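Local coordinates for transcription elongation factor SPT6 (Candida glabrata, PDB 3PJP), which binds the phosphorylated RNA polymerase II C-terminal repeats through the tandem SH2 domain described here, and probably acts as a histone H3-H4 chaperone during elongation, at residues Glu117-Ile122 against Leu159-Val164; Asp124-Asn129 against Leu153-Lys158; Phe171-Tyr176 against Lys189-Ser194; Lys74-Glu79 against Asp87-Glu92. One frame throughout, in Å; residues are numbered along the deposited sequence.

Contact 1 of 4, residues Glu117-Ile122 against Leu159-Val164; sequences EVVKFI and LYIWNV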
# COMPACT_ATOMS: atom_id res chain seq x y z
N GLU A 117 10.61 -16.67 4.44
CA GLU A 117 11.48 -16.37 5.58
C GLU A 117 10.65 -16.09 6.84
O GLU A 117 10.99 -16.56 7.93
CB GLU A 117 12.42 -15.20 5.25
CG GLU A 117 13.48 -15.59 4.22
CD GLU A 117 14.44 -14.47 3.87
OE1 GLU A 117 14.02 -13.30 3.90
OE2 GLU A 117 15.61 -14.76 3.54
N VAL A 118 9.56 -15.35 6.69
CA VAL A 118 8.76 -14.99 7.85
C VAL A 118 7.96 -16.19 8.35
O VAL A 118 7.81 -16.38 9.56
CB VAL A 118 7.86 -13.75 7.57
CG1 VAL A 118 6.90 -13.51 8.75
CG2 VAL A 118 8.71 -12.53 7.30
N VAL A 119 7.48 -17.02 7.42
CA VAL A 119 6.82 -18.26 7.81
C VAL A 119 7.76 -19.15 8.61
O VAL A 119 7.37 -19.70 9.63
CB VAL A 119 6.30 -19.05 6.59
CG1 VAL A 119 5.99 -20.49 6.97
CG2 VAL A 119 5.08 -18.36 6.00
N LYS A 120 9.01 -19.27 8.16
CA LYS A 120 9.99 -20.06 8.90
C LYS A 120 10.30 -19.45 10.26
O LYS A 120 10.46 -20.17 11.24
CB LYS A 120 11.28 -20.24 8.09
CG LYS A 120 12.31 -21.13 8.76
CD LYS A 120 13.51 -21.39 7.86
CE LYS A 120 14.53 -22.30 8.54
NZ LYS A 120 15.74 -22.51 7.69
N PHE A 121 10.38 -18.12 10.33
CA PHE A 121 10.65 -17.48 11.61
C PHE A 121 9.54 -17.80 12.61
O PHE A 121 9.79 -18.05 13.79
CB PHE A 121 10.80 -15.97 11.47
CG PHE A 121 11.26 -15.31 12.74
CD1 PHE A 121 12.60 -15.06 12.96
CD2 PHE A 121 10.35 -14.95 13.72
CE1 PHE A 121 13.03 -14.45 14.13
CE2 PHE A 121 10.76 -14.35 14.89
CZ PHE A 121 12.10 -14.10 15.09
N ILE A 122 8.30 -17.81 12.12
CA ILE A 122 7.15 -18.10 12.97
C ILE A 122 7.06 -19.57 13.37
O ILE A 122 6.77 -19.88 14.52
CB ILE A 122 5.85 -17.63 12.30
CG1 ILE A 122 5.80 -16.10 12.30
CG2 ILE A 122 4.63 -18.21 13.01
CD1 ILE A 122 4.69 -15.52 11.48
N LEU A 159 -0.57 -22.22 11.05
CA LEU A 159 -0.10 -20.91 10.61
C LEU A 159 -1.02 -20.41 9.50
O LEU A 159 -1.39 -21.17 8.60
CB LEU A 159 1.35 -21.00 10.11
CG LEU A 159 1.98 -19.73 9.53
CD1 LEU A 159 3.47 -19.69 9.79
CD2 LEU A 159 1.69 -19.60 8.03
N TYR A 160 -1.39 -19.14 9.57
CA TYR A 160 -2.25 -18.54 8.56
C TYR A 160 -1.61 -17.30 7.97
O TYR A 160 -0.77 -16.66 8.60
CB TYR A 160 -3.60 -18.14 9.15
CG TYR A 160 -4.43 -19.31 9.63
CD1 TYR A 160 -5.20 -20.06 8.75
CD2 TYR A 160 -4.45 -19.66 10.98
CE1 TYR A 160 -5.97 -21.12 9.19
CE2 TYR A 160 -5.22 -20.72 11.44
CZ TYR A 160 -5.98 -21.45 10.53
OH TYR A 160 -6.74 -22.50 10.98
N ILE A 161 -2.03 -16.97 6.75
CA ILE A 161 -1.56 -15.78 6.09
C ILE A 161 -2.76 -14.97 5.67
O ILE A 161 -3.56 -15.41 4.84
CB ILE A 161 -0.67 -16.10 4.86
CG1 ILE A 161 0.58 -16.87 5.30
CG2 ILE A 161 -0.28 -14.81 4.13
CD1 ILE A 161 1.54 -17.19 4.18
N TRP A 162 -2.89 -13.78 6.26
CA TRP A 162 -3.89 -12.82 5.82
C TRP A 162 -3.22 -11.70 5.03
O TRP A 162 -1.99 -11.63 4.95
CB TRP A 162 -4.65 -12.25 7.01
CG TRP A 162 -5.62 -13.23 7.62
CD1 TRP A 162 -5.84 -14.53 7.22
CD2 TRP A 162 -6.46 -13.01 8.75
NE1 TRP A 162 -6.78 -15.11 8.03
CE2 TRP A 162 -7.18 -14.20 8.98
CE3 TRP A 162 -6.70 -11.91 9.59
CZ2 TRP A 162 -8.12 -14.33 10.02
CZ3 TRP A 162 -7.62 -12.03 10.61
CH2 TRP A 162 -8.32 -13.23 10.82
N ASN A 163 -4.02 -10.82 4.44
CA ASN A 163 -3.48 -9.85 3.49
C ASN A 163 -3.95 -8.46 3.86
O ASN A 163 -5.13 -8.27 4.16
CB ASN A 163 -3.93 -10.19 2.08
CG ASN A 163 -3.40 -11.55 1.61
OD1 ASN A 163 -2.24 -11.67 1.22
ND2 ASN A 163 -4.24 -12.57 1.69
N VAL A 164 -3.03 -7.50 3.83
CA VAL A 164 -3.33 -6.14 4.24
C VAL A 164 -2.95 -5.21 3.10
O VAL A 164 -1.84 -5.28 2.58
CB VAL A 164 -2.52 -5.75 5.49
CG1 VAL A 164 -2.73 -4.27 5.83
CG2 VAL A 164 -2.92 -6.60 6.69
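Leu159 reaches Val119 and Ile122 because its CG stands opposite the backbone N (chi1 176°), while a second torsion away from the usual staggered values, chi2 149°, turns CD1 toward both and leaves CD2 by Val119 CG2. On the helix, Ile122 has CG1 placed beside its own N, which puts CG2 across from the backbone N, where it meets Leu159 CD1. The methyl CD1 of Leu159 is thereby held between two helix residues one turn apart. It lies 3.7 Å from Ile122 CG2 and 3.9 Å from Val119 CG1, with the Leu159 and Ile122 side chains crossing at about a right angle. The other branch of the leucine is used as well, since CD2 comes within 4.1 Å of Val119 CG2. That same valine methyl is met from a second direction by the extended tip of Ile161, whose CD1 also approaches Val119 CG2 to 4.1 Å. Val119 therefore divides its two branches, CG1 to Leu159 alone and CG2 to both strand residues. No hydrogen bond links the segments; the joint is entirely aliphatic and fairly small.

Further cover comes from strand 146-152, where Ile150 touches Val118, Ile122 and Leu159. The opposite surface of strand 159-166 carries Trp162, which meets Leu191. The short axes of 117-122 and 159-164 pass 10.2 Å apart and their N-to-C directions differ by 144°, nearer antiparallel than parallel. Helix 115-128 on one face of the mostly antiparallel sheet and helix 181-191 on the other give the SH2 arrangement, here in the C-terminal domain of the tandem.

Contact 2 of 4, residues Asp124-Asn129 against Leu153-Lys158; sequences DYSKVN and LNAESK
Ser126, in the last turn of helix 115-128, comes within 5.9 Å of Ala155, CA to CA, where the chain from Asn154 to Ser157 folds into a type I beta turn. The serine hydroxyl does the touching. With OG swung opposite the backbone N (chi1 -177°), it leans over the start of the turn and rests 3.7 Å from Ala155 CA. This is van der Waals contact: the Ala155 backbone N is close to OG too, but no hydrogen bond joins the segments. The methyl of Ala155 packs beside Pro130, just past the helix, and the two residues also share a backbone hydrogen bond.

In the C-terminal SH2 domain this turn links strands 146-152 and 159-166, so the contact sets a hairpin loop at one end of the central sheet against the end of the helix packed over it. Asn154 organises the loop from within. Its backbone O accepts from Ser157 N at 3.1 Å, closing the beta turn. Its side-chain OD1 takes the hydroxyl Ser157 OG at 3.0 Å, which approaches from above the carbonyl plane, 43° out of it. A weak, bent bond from Glu156 N to Asn154 OD1, 2.9 Å long, gives the bend an Asx-turn character. At the helix end, Asn129 N still bonds Tyr125 O at 2.9 Å, while Asn129 OD1 sits over one face of the Tyr125 ring, displaced toward its rim.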
# COMPACT_ATOMS: atom_id res chain seq x y z
N ASP A 124 9.62 -21.69 13.62
CA ASP A 124 10.68 -21.86 14.60
C ASP A 124 10.29 -21.27 15.96
O ASP A 124 10.45 -21.91 16.99
CB ASP A 124 11.99 -21.24 14.11
CG ASP A 124 12.57 -21.97 12.92
OD1 ASP A 124 12.09 -23.08 12.61
OD2 ASP A 124 13.51 -21.44 12.29
N TYR A 125 9.78 -20.04 15.95
CA TYR A 125 9.38 -19.38 17.19
C TYR A 125 8.30 -20.16 17.93
O TYR A 125 8.32 -20.26 19.16
CB TYR A 125 8.90 -17.95 16.93
CG TYR A 125 8.36 -17.28 18.17
CD1 TYR A 125 7.02 -17.40 18.52
CD2 TYR A 125 9.19 -16.54 19.00
CE1 TYR A 125 6.52 -16.79 19.66
CE2 TYR A 125 8.70 -15.93 20.14
CZ TYR A 125 7.37 -16.05 20.46
OH TYR A 125 6.89 -15.45 21.60
N SER A 126 7.33 -20.68 17.19
CA SER A 126 6.27 -21.49 17.78
C SER A 126 6.85 -22.75 18.43
O SER A 126 6.36 -23.21 19.45
CB SER A 126 5.23 -21.87 16.74
OG SER A 126 4.17 -22.60 17.32
N LYS A 127 7.90 -23.29 17.82
CA LYS A 127 8.58 -24.47 18.34
C LYS A 127 9.04 -24.21 19.77
O LYS A 127 8.81 -25.02 20.68
CB LYS A 127 9.78 -24.83 17.47
CG LYS A 127 10.02 -26.31 17.27
CD LYS A 127 9.17 -26.85 16.13
CE LYS A 127 9.54 -26.18 14.81
NZ LYS A 127 8.70 -26.67 13.69
N VAL A 128 9.71 -23.08 19.96
CA VAL A 128 10.27 -22.70 21.25
C VAL A 128 9.19 -22.24 22.23
O VAL A 128 9.26 -22.55 23.42
CB VAL A 128 11.30 -21.56 21.09
CG1 VAL A 128 11.81 -21.10 22.44
CG2 VAL A 128 12.45 -22.02 20.19
N ASN A 129 8.21 -21.51 21.73
CA ASN A 129 7.13 -20.99 22.56
C ASN A 129 5.76 -21.51 22.13
O ASN A 129 4.95 -20.76 21.59
CB ASN A 129 7.13 -19.46 22.56
CG ASN A 129 8.44 -18.88 23.04
OD1 ASN A 129 9.36 -18.65 22.26
ND2 ASN A 129 8.53 -18.65 24.35
N LEU A 153 -1.46 -19.16 16.42
CA LEU A 153 -2.02 -19.01 17.76
C LEU A 153 -1.24 -19.78 18.83
O LEU A 153 -1.03 -19.29 19.93
CB LEU A 153 -3.47 -19.47 17.75
CG LEU A 153 -4.19 -19.41 19.10
CD1 LEU A 153 -4.56 -17.97 19.46
CD2 LEU A 153 -5.43 -20.29 19.09
N ASN A 154 -0.84 -21.00 18.48
CA ASN A 154 -0.06 -21.85 19.37
C ASN A 154 0.40 -23.08 18.59
O ASN A 154 0.07 -23.23 17.42
CB ASN A 154 -0.89 -22.27 20.58
CG ASN A 154 -2.19 -22.94 20.19
OD1 ASN A 154 -2.21 -23.81 19.32
ND2 ASN A 154 -3.28 -22.52 20.82
N ALA A 155 1.14 -23.96 19.26
CA ALA A 155 1.72 -25.12 18.58
C ALA A 155 0.67 -26.07 18.00
O ALA A 155 0.95 -26.80 17.05
CB ALA A 155 2.65 -25.86 19.53
N GLU A 156 -0.53 -26.07 18.57
CA GLU A 156 -1.58 -26.99 18.13
C GLU A 156 -2.44 -26.41 17.02
O GLU A 156 -3.37 -27.07 16.54
CB GLU A 156 -2.45 -27.41 19.31
CG GLU A 156 -1.71 -28.16 20.41
CD GLU A 156 -0.83 -27.24 21.24
OE1 GLU A 156 -1.30 -26.14 21.61
OE2 GLU A 156 0.32 -27.62 21.53
N SER A 157 -2.15 -25.19 16.61
CA SER A 157 -2.94 -24.51 15.59
C SER A 157 -2.14 -24.25 14.33
O SER A 157 -0.91 -24.24 14.34
CB SER A 157 -3.49 -23.19 16.13
OG SER A 157 -4.33 -23.41 17.25
N LYS A 158 -2.84 -24.03 13.23
CA LYS A 158 -2.21 -23.76 11.95
C LYS A 158 -1.60 -22.36 11.88
O LYS A 158 -2.04 -21.45 12.57
CB LYS A 158 -3.22 -23.95 10.81
CG LYS A 158 -3.53 -25.40 10.48
CD LYS A 158 -4.38 -25.51 9.22
CE LYS A 158 -4.56 -26.97 8.83
NZ LYS A 158 -5.42 -27.14 7.62

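Contact 3 of 4, residues Phe171-Tyr176 against Lys189-Ser194; sequences FFLVNY and KTLLKS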
# COMPACT_ATOMS: atom_id res chain seq x y z
N PHE A 171 -4.87 0.96 6.59
CA PHE A 171 -4.51 -0.40 6.24
C PHE A 171 -5.77 -1.25 6.14
O PHE A 171 -6.47 -1.46 7.15
CB PHE A 171 -3.57 -0.97 7.31
CG PHE A 171 -2.43 -0.07 7.64
CD1 PHE A 171 -1.28 -0.06 6.86
CD2 PHE A 171 -2.51 0.80 8.72
CE1 PHE A 171 -0.23 0.79 7.15
CE2 PHE A 171 -1.46 1.65 9.03
CZ PHE A 171 -0.31 1.65 8.24
N PHE A 172 -6.09 -1.69 4.93
CA PHE A 172 -7.30 -2.47 4.73
C PHE A 172 -7.06 -3.93 5.07
O PHE A 172 -6.18 -4.58 4.50
CB PHE A 172 -7.85 -2.33 3.31
CG PHE A 172 -9.15 -3.06 3.10
CD1 PHE A 172 -10.36 -2.46 3.42
CD2 PHE A 172 -9.16 -4.35 2.61
CE1 PHE A 172 -11.56 -3.14 3.24
CE2 PHE A 172 -10.35 -5.04 2.43
CZ PHE A 172 -11.55 -4.44 2.74
N LEU A 173 -7.82 -4.41 6.04
CA LEU A 173 -7.80 -5.82 6.42
C LEU A 173 -9.24 -6.33 6.53
O LEU A 173 -9.98 -5.96 7.46
CB LEU A 173 -7.06 -6.01 7.75
CG LEU A 173 -7.08 -7.44 8.30
CD1 LEU A 173 -6.42 -8.39 7.32
CD2 LEU A 173 -6.41 -7.52 9.67
N VAL A 174 -9.62 -7.17 5.56
CA VAL A 174 -10.91 -7.86 5.53
C VAL A 174 -12.13 -6.94 5.42
O VAL A 174 -12.89 -7.01 4.45
CB VAL A 174 -11.08 -8.81 6.73
CG1 VAL A 174 -12.44 -9.51 6.68
CG2 VAL A 174 -9.95 -9.84 6.73
N ASN A 175 -12.30 -6.06 6.40
CA ASN A 175 -13.51 -5.24 6.47
C ASN A 175 -13.27 -3.75 6.47
O ASN A 175 -13.92 -3.02 5.72
CB ASN A 175 -14.40 -5.66 7.66
CG ASN A 175 -13.69 -5.59 9.03
OD1 ASN A 175 -14.34 -5.75 10.07
ND2 ASN A 175 -12.38 -5.37 9.04
N TYR A 176 -12.34 -3.30 7.29
CA TYR A 176 -12.13 -1.88 7.50
C TYR A 176 -10.77 -1.41 7.01
O TYR A 176 -9.83 -2.20 6.91
CB TYR A 176 -12.23 -1.52 8.98
CG TYR A 176 -13.52 -1.92 9.67
CD1 TYR A 176 -14.72 -2.00 8.98
CD2 TYR A 176 -13.52 -2.20 11.02
CE1 TYR A 176 -15.90 -2.36 9.64
CE2 TYR A 176 -14.68 -2.56 11.68
CZ TYR A 176 -15.86 -2.64 10.98
OH TYR A 176 -17.02 -3.00 11.64
N LYS A 189 -6.84 -8.73 16.00
CA LYS A 189 -7.14 -9.55 17.18
C LYS A 189 -8.64 -9.80 17.32
O LYS A 189 -9.06 -10.88 17.74
CB LYS A 189 -6.54 -8.94 18.44
CG LYS A 189 -5.01 -8.94 18.43
CD LYS A 189 -4.43 -8.24 19.64
CE LYS A 189 -2.91 -8.18 19.55
NZ LYS A 189 -2.30 -7.45 20.70
N THR A 190 -9.45 -8.82 16.94
CA THR A 190 -10.91 -8.95 17.01
C THR A 190 -11.40 -9.98 15.97
O THR A 190 -12.28 -10.80 16.25
CB THR A 190 -11.58 -7.57 16.82
OG1 THR A 190 -11.29 -6.75 17.96
CG2 THR A 190 -13.08 -7.69 16.66
N LEU A 191 -10.79 -9.95 14.79
CA LEU A 191 -11.13 -10.86 13.71
C LEU A 191 -10.71 -12.30 14.00
O LEU A 191 -11.13 -13.22 13.30
CB LEU A 191 -10.51 -10.38 12.40
CG LEU A 191 -11.16 -9.11 11.84
CD1 LEU A 191 -10.31 -8.50 10.73
CD2 LEU A 191 -12.58 -9.41 11.34
N LEU A 192 -9.86 -12.50 15.01
CA LEU A 192 -9.51 -13.87 15.41
C LEU A 192 -10.59 -14.52 16.28
O LEU A 192 -10.61 -15.72 16.45
CB LEU A 192 -8.18 -13.92 16.15
CG LEU A 192 -6.96 -13.52 15.33
CD1 LEU A 192 -5.71 -13.59 16.18
CD2 LEU A 192 -6.83 -14.40 14.09
N LYS A 193 -11.48 -13.70 16.83
CA LYS A 193 -12.53 -14.20 17.70
C LYS A 193 -13.75 -14.56 16.87
O LYS A 193 -13.96 -14.00 15.80
CB LYS A 193 -12.92 -13.11 18.70
CG LYS A 193 -11.84 -12.71 19.69
CD LYS A 193 -12.38 -11.59 20.58
CE LYS A 193 -11.48 -11.32 21.77
NZ LYS A 193 -12.21 -10.57 22.83
N SER A 194 -14.56 -15.49 17.36
CA SER A 194 -15.84 -15.75 16.72
C SER A 194 -16.68 -14.47 16.77
O SER A 194 -16.56 -13.68 17.71
CB SER A 194 -16.59 -16.90 17.40
OG SER A 194 -16.86 -16.59 18.76
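Leu191 meets Leu173, Val174 and Asn175 where the C-terminal part of helix 181-191 covers a tight bend in the sheet of the C-terminal SH2 domain. The bend joins strands 171-173 and 176-178, and Val174, with phi 63° and psi -60°, makes it a classic gamma turn.

The apolar contacts all converge on one methyl. Leu191 CD1 lies 4.1 Å from Val174 CB and 4.2 Å from Leu173 CD2, the two leucine side chains sliding past each other in opposite directions. CG of Leu191 stands beside its own backbone N, and this directs the branch out from the helix to the bend. The distances are those of ordinary van der Waals contact, and Val174 itself is largely exposed. On the inner side, Leu173 is buried against Leu184 and Phe188 of the helix and Leu149 of the sheet, while Leu191 also touches Trp162.

Polar bonds hold the bend from inside its own segment. Leu173 N bonds Tyr176 O, and the carbonyl Leu173 O receives two N-H groups from Asn175. The gamma-turn bond from Asn175 N is short at 2.6 Å. The second, from Asn175 ND2 at 2.9 Å, arrives nearly in line with the C=O bond although its N-H is bent. Asn175 ND2 is also bonded to Tyr178 OH, so the amide is fixed in rotation, and it touches the methyl Leu191 CD1 at 4.1 Å. The other end of this amide points elsewhere: Asn175 OD1 stands 3.5 Å above the plane of the Tyr176 ring, over its centre.

Contact 4 of 4, residues Lys74-Glu79 against Asp87-Glu92; sequences KVLVVE and DQIIVE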
# COMPACT_ATOMS: atom_id res chain seq x y z
N LYS A 74 -11.15 19.23 -14.30
CA LYS A 74 -11.36 20.07 -13.12
C LYS A 74 -11.42 19.24 -11.83
O LYS A 74 -11.25 19.78 -10.73
CB LYS A 74 -12.65 20.88 -13.25
CG LYS A 74 -12.59 22.09 -14.17
CD LYS A 74 -13.91 22.86 -14.09
CE LYS A 74 -14.14 23.73 -15.31
NZ LYS A 74 -15.59 23.85 -15.61
N VAL A 75 -11.70 17.94 -11.98
CA VAL A 75 -11.82 17.02 -10.85
C VAL A 75 -10.99 15.80 -11.20
O VAL A 75 -11.10 15.28 -12.30
CB VAL A 75 -13.29 16.59 -10.62
CG1 VAL A 75 -13.41 15.55 -9.50
CG2 VAL A 75 -14.15 17.81 -10.24
N LEU A 76 -10.14 15.36 -10.27
CA LEU A 76 -9.31 14.18 -10.46
C LEU A 76 -9.64 13.14 -9.42
O LEU A 76 -9.71 13.45 -8.24
CB LEU A 76 -7.84 14.56 -10.34
CG LEU A 76 -7.33 15.71 -11.22
CD1 LEU A 76 -5.88 16.01 -10.86
CD2 LEU A 76 -7.48 15.42 -12.71
N VAL A 77 -9.80 11.90 -9.86
CA VAL A 77 -10.24 10.83 -8.96
C VAL A 77 -9.13 9.80 -8.76
O VAL A 77 -8.57 9.29 -9.72
CB VAL A 77 -11.49 10.13 -9.49
CG1 VAL A 77 -12.00 9.10 -8.46
CG2 VAL A 77 -12.57 11.14 -9.78
N VAL A 78 -8.80 9.53 -7.50
CA VAL A 78 -7.85 8.47 -7.18
C VAL A 78 -8.49 7.54 -6.15
O VAL A 78 -8.90 7.98 -5.09
CB VAL A 78 -6.54 9.01 -6.58
CG1 VAL A 78 -5.54 7.86 -6.43
CG2 VAL A 78 -5.96 10.09 -7.47
N GLU A 79 -8.56 6.27 -6.51
CA GLU A 79 -9.15 5.25 -5.65
C GLU A 79 -10.44 5.71 -4.98
O GLU A 79 -10.60 5.61 -3.76
CB GLU A 79 -8.13 4.78 -4.61
CG GLU A 79 -6.86 4.25 -5.26
CD GLU A 79 -6.00 3.45 -4.31
OE1 GLU A 79 -6.52 3.02 -3.25
OE2 GLU A 79 -4.82 3.24 -4.63
N ASP A 87 -1.53 18.87 -7.18
CA ASP A 87 -0.84 19.21 -5.94
C ASP A 87 -1.61 18.72 -4.71
O ASP A 87 -1.01 18.31 -3.71
CB ASP A 87 -0.58 20.71 -5.84
CG ASP A 87 0.56 21.15 -6.74
OD1 ASP A 87 1.56 20.42 -6.83
OD2 ASP A 87 0.44 22.23 -7.35
N GLN A 88 -2.93 18.76 -4.79
CA GLN A 88 -3.76 18.28 -3.68
C GLN A 88 -3.61 16.77 -3.53
O GLN A 88 -3.58 16.25 -2.40
CB GLN A 88 -5.23 18.66 -3.87
CG GLN A 88 -6.09 18.30 -2.65
CD GLN A 88 -7.57 18.49 -2.91
OE1 GLN A 88 -7.98 18.79 -4.03
NE2 GLN A 88 -8.37 18.32 -1.87
N ILE A 89 -3.53 16.06 -4.66
CA ILE A 89 -3.28 14.61 -4.64
C ILE A 89 -1.95 14.32 -3.97
O ILE A 89 -1.85 13.43 -3.15
CB ILE A 89 -3.32 13.99 -6.06
CG1 ILE A 89 -4.75 14.02 -6.61
CG2 ILE A 89 -2.78 12.54 -6.06
CD1 ILE A 89 -4.85 13.64 -8.06
N ILE A 90 -0.92 15.08 -4.31
CA ILE A 90 0.37 14.86 -3.66
C ILE A 90 0.31 15.03 -2.14
O ILE A 90 0.84 14.21 -1.40
CB ILE A 90 1.47 15.74 -4.31
CG1 ILE A 90 1.65 15.33 -5.77
CG2 ILE A 90 2.78 15.62 -3.55
CD1 ILE A 90 2.22 16.42 -6.66
N VAL A 91 -0.35 16.07 -1.67
CA VAL A 91 -0.45 16.31 -0.23
C VAL A 91 -1.39 15.36 0.52
O VAL A 91 -1.03 14.83 1.57
CB VAL A 91 -0.88 17.76 0.07
CG1 VAL A 91 -1.19 17.94 1.55
CG2 VAL A 91 0.21 18.72 -0.39
N GLU A 92 -2.58 15.12 -0.03
CA GLU A 92 -3.60 14.39 0.73
C GLU A 92 -3.60 12.89 0.45
O GLU A 92 -4.03 12.10 1.30
CB GLU A 92 -4.99 14.96 0.46
CG GLU A 92 -5.18 16.41 0.94
CD GLU A 92 -6.53 16.97 0.55
OE1 GLU A 92 -7.32 16.23 -0.06
OE2 GLU A 92 -6.79 18.16 0.84
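Beside Ile89, the helix residue that reaches Leu76 and Val78 in the N-terminal SH2 domain of the tandem, the flat groups are the amide of Gln88 and the carboxylate of Glu92, joined one helical turn apart. Gln88 NE2 meets Glu92 OE2 at 3.1 Å along a fairly straight N-H (160°), with OE2 close to the amide plane and approached on its syn side but 35° out of the carboxylate plane. The same nitrogen reaches Glu92 OE1 at 3.0 Å by a more bent route, from above the carboxylate plane. Gln88 OE1 accepts from His84 N, so both ends of the amide are engaged, which supports its modelled orientation; Tyr83 touches both Gln88 and Glu92.

The start of helix 86-105 lies here against strand 75-78 of the central sheet. This joint is aliphatic and buried. Leu76 and Val78 both turn their CB atoms to the helix, whereas Val77 between them faces the other way and touches Leu64. The strand residues are backed by Ile61 and Val59 of strand 55-64, and Tyr93 lies against Val78 further along the helix. Ile89 is nearly fully extended, chi2 171°, which carries its terminal methyl between the two strand side chains. It crosses Leu76 at about a right angle, and the single atom Ile89 CD1 stands 3.8 Å from Leu76 CD1 and equally 3.8 Å from Val78 CG2.

In the fold
The four contacts divide between the two SH2 domains of the tandem. Contact 4 comes first along the chain, in the N-terminal domain; contacts 1, 2 and 3 belong to the C-terminal one, and their centres lie about 35, 45 and 29 Å from that of contact 4. Contacts 1 and 2 share helix 115-128, with centres about 12 Å apart, and contact 2 closes within the chain span of contact 1. Contact 3 follows, joined to contact 1 through neighbouring strands 159-166 and 171-173. Helix 86-105, whose first turns take part in contact 4, touches Phe171 through Leu100 and Leu104 and so links the N-terminal domain to the C-terminal sheet, consistent with the two domains forming one unit.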